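Local coordinates for protein OS-9 homolog (Saccharomyces cerevisiae, PDB 2YMA), which is a homodimeric lectin of the HRD1 ubiquitin ligase complex that recognises N-glycans on misfolded endoplasmic reticulum lumenal glycoproteins and targets these proteins for degradation, at the interface of chains A and B. Coordinates in Å, arbitrary orientation; residue numbers count along the deposited sequence, not the author numbering. Chains: chain A/B, Protein OS-9 homolog.

Contact 1: the interface of chains A and B. Residues chain A 86, 105, 107; chain B 86, 105, 107.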
ATOM      1  N   VAL A  86      -2.346  -4.034   5.086  1.00 39.60           N
ATOM      2  CA  VAL A  86      -1.816  -2.737   4.734  1.00 41.64           C
ATOM      3  C   VAL A  86      -2.970  -1.913   4.173  1.00 51.89           C
ATOM      4  O   VAL A  86      -3.539  -2.239   3.119  1.00 39.97           O
ATOM      5  CB  VAL A  86      -0.670  -2.810   3.698  1.00 49.02           C
ATOM      6  CG1 VAL A  86      -0.308  -1.406   3.231  1.00 34.50           C
ATOM      7  CG2 VAL A  86       0.524  -3.469   4.311  1.00 35.62           C
ATOM      8  N   ASN A 105      -0.129  -0.246   8.818  1.00 45.35           N
ATOM      9  CA  ASN A 105       0.330  -1.614   8.647  1.00 38.85           C
ATOM     10  C   ASN A 105       0.072  -2.386   9.916  1.00 42.13           C
ATOM     11  O   ASN A 105       0.846  -2.329  10.874  1.00 52.81           O
ATOM     12  CB  ASN A 105       1.822  -1.663   8.264  1.00 39.38           C
ATOM     13  CG  ASN A 105       2.324  -3.089   7.987  1.00 55.30           C
ATOM     14  OD1 ASN A 105       1.542  -4.046   7.881  1.00 53.20           O
ATOM     15  ND2 ASN A 105       3.642  -3.228   7.863  1.00 49.00           N
ATOM     16  N   LEU A 107       0.099  -5.477  12.078  1.00 55.41           N
ATOM     17  CA  LEU A 107       0.993  -6.616  12.076  1.00 64.44           C
ATOM     18  C   LEU A 107       0.363  -7.793  12.799  1.00 75.93           C
ATOM     19  O   LEU A 107       0.520  -8.943  12.388  1.00 71.67           O
ATOM     20  CB  LEU A 107       2.308  -6.209  12.725  1.00 73.02           C
ATOM     21  CG  LEU A 107       2.894  -4.985  12.016  1.00 72.17           C
ATOM     22  CD1 LEU A 107       3.868  -4.248  12.904  1.00 74.26           C
ATOM     23  CD2 LEU A 107       3.549  -5.387  10.710  1.00 61.46           C
TER
ATOM     24  N   VAL B  86       7.088  -1.803   3.548  1.00 47.73           N
ATOM     25  CA  VAL B  86       6.080  -2.233   2.589  1.00 40.20           C
ATOM     26  C   VAL B  86       6.553  -1.803   1.215  1.00 53.46           C
ATOM     27  O   VAL B  86       6.589  -0.601   0.918  1.00 48.77           O
ATOM     28  CB  VAL B  86       4.673  -1.634   2.880  1.00 45.42           C
ATOM     29  CG1 VAL B  86       3.682  -1.984   1.760  1.00 35.67           C
ATOM     30  CG2 VAL B  86       4.147  -2.146   4.212  1.00 38.37           C
ATOM     31  N   ASN B 105       5.658  -7.287   2.432  1.00 55.71           N
ATOM     32  CA  ASN B 105       5.691  -6.748   3.779  1.00 53.82           C
ATOM     33  C   ASN B 105       6.785  -7.453   4.591  1.00 65.89           C
ATOM     34  O   ASN B 105       6.636  -8.609   4.979  1.00 70.29           O
ATOM     35  CB  ASN B 105       4.305  -6.903   4.429  1.00 69.18           C
ATOM     36  CG  ASN B 105       4.140  -6.078   5.705  1.00 60.99           C
ATOM     37  OD1 ASN B 105       4.945  -5.198   6.006  1.00 75.92           O
ATOM     38  ND2 ASN B 105       3.086  -6.367   6.460  1.00 60.38           N
ATOM     39  N   LEU B 107       8.675  -7.814   7.996  1.00 68.83           N
ATOM     40  CA  LEU B 107       8.387  -7.521   9.391  1.00 89.60           C
ATOM     41  C   LEU B 107       9.672  -7.417  10.207  1.00101.70           C
ATOM     42  O   LEU B 107       9.787  -6.574  11.099  1.00 98.28           O
ATOM     43  CB  LEU B 107       7.457  -8.588   9.986  1.00 92.99           C
ATOM     44  CG  LEU B 107       6.031  -8.775   9.433  1.00 86.15           C
ATOM     45  CD1 LEU B 107       5.444  -7.477   8.882  1.00 95.61           C
ATOM     46  CD2 LEU B 107       5.950  -9.884   8.392  1.00 75.22           C
TER

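Contact 2: the interface of chains A and B. Residues chain A 88, 120, 126, 129-131; chain B 88, 103, 117, 120, 130.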
ATOM      1  N   LEU A  88      -4.518   2.005   3.282  1.00 38.32           N
ATOM      2  CA  LEU A  88      -4.051   3.334   2.869  1.00 40.52           C
ATOM      3  C   LEU A  88      -5.214   4.280   2.725  1.00 37.21           C
ATOM      4  O   LEU A  88      -6.293   3.882   2.295  1.00 47.40           O
ATOM      5  CB  LEU A  88      -3.396   3.302   1.480  1.00 43.01           C
ATOM      6  CG  LEU A  88      -2.321   2.359   0.983  1.00 58.77           C
ATOM      7  CD1 LEU A  88      -2.817   0.922   0.997  1.00 66.01           C
ATOM      8  CD2 LEU A  88      -1.989   2.799  -0.434  1.00 53.76           C
ATOM      9  N   PHE A 120       3.152   9.624  -2.247  1.00 58.12           N
ATOM     10  CA  PHE A 120       2.359   8.532  -2.784  1.00 61.71           C
ATOM     11  C   PHE A 120       0.954   8.970  -3.202  1.00 57.57           C
ATOM     12  O   PHE A 120       0.116   9.304  -2.370  1.00 74.38           O
ATOM     13  CB  PHE A 120       2.278   7.360  -1.812  1.00 64.77           C
ATOM     14  CG  PHE A 120       1.801   6.102  -2.461  1.00 77.24           C
ATOM     15  CD1 PHE A 120       0.448   5.874  -2.639  1.00 66.13           C
ATOM     16  CD2 PHE A 120       2.710   5.174  -2.946  1.00 82.14           C
ATOM     17  CE1 PHE A 120       0.008   4.728  -3.260  1.00 66.69           C
ATOM     18  CE2 PHE A 120       2.279   4.022  -3.563  1.00 76.76           C
ATOM     19  CZ  PHE A 120       0.924   3.795  -3.721  1.00 62.92           C
ATOM     20  N   ASN A 126      -8.178   2.666  -7.156  1.00 55.30           N
ATOM     21  CA  ASN A 126      -7.742   1.927  -5.969  1.00 51.46           C
ATOM     22  C   ASN A 126      -8.744   1.979  -4.823  1.00 42.89           C
ATOM     23  O   ASN A 126      -9.368   3.005  -4.570  1.00 56.60           O
ATOM     24  CB  ASN A 126      -6.406   2.442  -5.436  1.00 52.98           C
ATOM     25  CG  ASN A 126      -5.272   2.320  -6.442  1.00 60.28           C
ATOM     26  OD1 ASN A 126      -5.206   1.385  -7.240  1.00 57.17           O
ATOM     27  ND2 ASN A 126      -4.362   3.273  -6.393  1.00 47.41           N
ATOM     28  N   PHE A 129      -7.302  -0.965   0.604  1.00 43.42           N
ATOM     29  CA  PHE A 129      -6.397  -2.069   0.928  1.00 49.48           C
ATOM     30  C   PHE A 129      -5.420  -2.388  -0.179  1.00 42.76           C
ATOM     31  O   PHE A 129      -5.798  -2.569  -1.330  1.00 47.61           O
ATOM     32  CB  PHE A 129      -7.152  -3.335   1.287  1.00 42.74           C
ATOM     33  CG  PHE A 129      -7.822  -3.278   2.610  1.00 47.61           C
ATOM     34  CD1 PHE A 129      -7.148  -3.651   3.756  1.00 45.20           C
ATOM     35  CD2 PHE A 129      -9.140  -2.858   2.713  1.00 41.43           C
ATOM     36  CE1 PHE A 129      -7.785  -3.603   4.991  1.00 55.07           C
ATOM     37  CE2 PHE A 129      -9.778  -2.829   3.933  1.00 40.68           C
ATOM     38  CZ  PHE A 129      -9.101  -3.193   5.073  1.00 49.53           C
ATOM     39  N   LEU A 130      -4.148  -2.438   0.188  1.00 44.59           N
ATOM     40  CA  LEU A 130      -3.120  -2.950  -0.697  1.00 48.44           C
ATOM     41  C   LEU A 130      -3.052  -4.469  -0.495  1.00 62.31           C
ATOM     42  O   LEU A 130      -2.946  -5.234  -1.458  1.00 51.52           O
ATOM     43  CB  LEU A 130      -1.773  -2.298  -0.380  1.00 37.88           C
ATOM     44  CG  LEU A 130      -0.572  -2.891  -1.110  1.00 49.01           C
ATOM     45  CD1 LEU A 130      -0.782  -2.815  -2.615  1.00 40.55           C
ATOM     46  CD2 LEU A 130       0.696  -2.189  -0.689  1.00 57.40           C
ATOM     47  N   SER A 131      -3.151  -4.896   0.762  1.00 40.71           N
ATOM     48  CA  SER A 131      -3.061  -6.302   1.098  1.00 46.87           C
ATOM     49  C   SER A 131      -3.714  -6.583   2.454  1.00 45.79           C
ATOM     50  O   SER A 131      -3.921  -5.671   3.260  1.00 41.50           O
ATOM     51  CB  SER A 131      -1.591  -6.753   1.102  1.00 42.60           C
ATOM     52  OG  SER A 131      -0.928  -6.414   2.312  1.00 51.95           O
TER
ATOM     53  N   LEU B  88       6.305  -2.456  -3.039  1.00 40.73           N
ATOM     54  CA  LEU B  88       5.381  -2.874  -4.099  1.00 36.13           C
ATOM     55  C   LEU B  88       6.037  -2.826  -5.455  1.00 41.31           C
ATOM     56  O   LEU B  88       6.902  -1.961  -5.700  1.00 44.43           O
ATOM     57  CB  LEU B  88       4.236  -1.889  -4.240  1.00 46.75           C
ATOM     58  CG  LEU B  88       3.301  -1.395  -3.175  1.00 54.79           C
ATOM     59  CD1 LEU B  88       4.048  -0.635  -2.111  1.00 68.88           C
ATOM     60  CD2 LEU B  88       2.378  -0.497  -3.953  1.00 51.37           C
ATOM     61  N   SER B 103       2.775  -7.111  -3.374  1.00 50.36           N
ATOM     62  CA  SER B 103       3.012  -6.379  -2.125  1.00 44.62           C
ATOM     63  C   SER B 103       3.941  -7.227  -1.266  1.00 46.78           C
ATOM     64  O   SER B 103       3.694  -8.418  -1.063  1.00 60.75           O
ATOM     65  CB  SER B 103       1.689  -6.079  -1.400  1.00 46.95           C
ATOM     66  OG  SER B 103       1.868  -5.893  -0.003  1.00 73.95           O
ATOM     67  N   ASN B 117      -1.944  -8.767  -5.533  1.00 43.55           N
ATOM     68  CA  ASN B 117      -3.125  -7.944  -5.662  1.00 38.81           C
ATOM     69  C   ASN B 117      -3.353  -7.559  -7.124  1.00 47.36           C
ATOM     70  O   ASN B 117      -2.724  -6.640  -7.650  1.00 52.16           O
ATOM     71  CB  ASN B 117      -2.988  -6.704  -4.771  1.00 46.28           C
ATOM     72  CG  ASN B 117      -4.292  -5.964  -4.602  1.00 51.10           C
ATOM     73  OD1 ASN B 117      -5.128  -5.948  -5.500  1.00 49.16           O
ATOM     74  ND2 ASN B 117      -4.473  -5.346  -3.450  1.00 46.19           N
ATOM     75  N   PHE B 120      -4.809  -3.820  -7.765  1.00 61.08           N
ATOM     76  CA  PHE B 120      -4.132  -2.609  -7.354  1.00 61.25           C
ATOM     77  C   PHE B 120      -3.269  -2.076  -8.496  1.00 59.53           C
ATOM     78  O   PHE B 120      -2.248  -2.664  -8.849  1.00 69.82           O
ATOM     79  CB  PHE B 120      -3.303  -2.821  -6.091  1.00 63.36           C
ATOM     80  CG  PHE B 120      -2.862  -1.541  -5.464  1.00 72.72           C
ATOM     81  CD1 PHE B 120      -1.750  -0.871  -5.945  1.00 66.73           C
ATOM     82  CD2 PHE B 120      -3.586  -0.981  -4.426  1.00 80.56           C
ATOM     83  CE1 PHE B 120      -1.355   0.322  -5.391  1.00 60.68           C
ATOM     84  CE2 PHE B 120      -3.194   0.207  -3.862  1.00 78.17           C
ATOM     85  CZ  PHE B 120      -2.075   0.862  -4.348  1.00 63.73           C
ATOM     86  N   LEU B 130       5.891   2.033  -0.167  1.00 45.71           N
ATOM     87  CA  LEU B 130       4.764   2.687   0.456  1.00 52.84           C
ATOM     88  C   LEU B 130       5.201   3.165   1.842  1.00 62.41           C
ATOM     89  O   LEU B 130       4.925   4.299   2.234  1.00 58.32           O
ATOM     90  CB  LEU B 130       3.593   1.724   0.552  1.00 44.48           C
ATOM     91  CG  LEU B 130       2.425   2.264   1.366  1.00 52.88           C
ATOM     92  CD1 LEU B 130       1.926   3.590   0.763  1.00 43.25           C
ATOM     93  CD2 LEU B 130       1.327   1.207   1.409  1.00 60.55           C
TER

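Contact 1: the interface of chains A and B
A:Asn105 ND2, the amide nitrogen, donates to the side-chain carbonyl oxygen OD1 of B:Asn105 at 3.0 Å, joining the same residue of the two subunits across the dimer's two-fold. The two asparagines meet end to end, each from strand 98-106 of its own chain. In A:Asn105 the amide carbon CG lies anti to the backbone N (chi1 -176°), which carries the amide away from its strand and into the partner; B:Asn105 does nearly the same. The reverse bond, from B:Asn105 ND2 to A:Asn105 OD1 at 3.1 Å, is weak. With the amide planes 50° apart, the pair is not a flat, two-bond amide bridge. The donor ND2 of A:Asn105 comes in from the flank of the B:Asn105 C=O, 21° off the carbonyl plane.

Apolar side chains pack close to this polar pair. A:Val86 and B:Val86, on strand 84-92 of each chain, touch at their ends, with A:Val86 CG2 3.9 Å from B:Val86 CG2. B:Val86 CG2 touches the asparagine pair as well, lying 3.8 Å from A:Asn105 ND2. A:Leu107 and B:Leu107, just beyond the end of strand 98-106, pass alongside one another, running opposite ways. Different branches do the touching there: A:Leu107 offers its CD2 methyl and B:Leu107 its CD1, 3.4 Å apart.

Contact 2: the interface of chains A and B
This is a largely apolar patch of the two-fold homodimer interface, in which A:Leu130 and B:Leu130 each pack into the other subunit and help hold the dimerization domains together. A:Leu130 spreads its two methyls over different partners. Its CG is anti to the backbone N (chi1 172°), pointing the branches into chain B. CD1 sits over the centre of the B:Phe120 ring, 3.8 Å from the centroid. CD2 packs at 3.7 Å against CG of B:Leu88. The opposite face of B:Phe120 is met by the side-chain amide of A:Asn126. That amide lies almost parallel to the ring, the planes 4° apart, with OD1 3.9 Å above the ring plane, so groups of chain A sandwich the phenyl ring.

B:Leu130 repeats the theme less closely: its CD2 lies 3.8 Å from A:Leu88 CG, and its CD1 approaches one face of A:Phe120 toward the rim. Near the middle, the CD2 methyls of A:Leu130 and B:Leu130 come within 4.0 Å of each other.

A polar tie accompanies the packing: B:Asn117 ND2 donates to the backbone carbonyl O of A:Leu130. The bond is nearly straight, 165° at the hydrogen, and the acceptor lies in the amide plane of B:Asn117, although the donor stands above the carbonyl plane. B:Ser103 CB lies 3.9 Å from A:Leu130 CG. Together these contacts bury the leucine in the partner subunit and help Yos9 self-associate.

The C-alpha centres of contact 1 and contact 2 are about 11 Å apart, so the two are neighbouring parts of one dimer interface. They share strands: 84-92 supplies Val86 to contact 1 and Leu88 to contact 2, and 98-106 supplies Asn105 to the first and Ser103 to the second. Contact 1 pairs identical residues across the two-fold, whereas contact 2 mainly fits the segment around residue 130 of one chain against the strands and Phe120 of the other. This combination ties both subunits together reciprocally, and the dimer may in turn contribute to self-association of the HRD ligase complex.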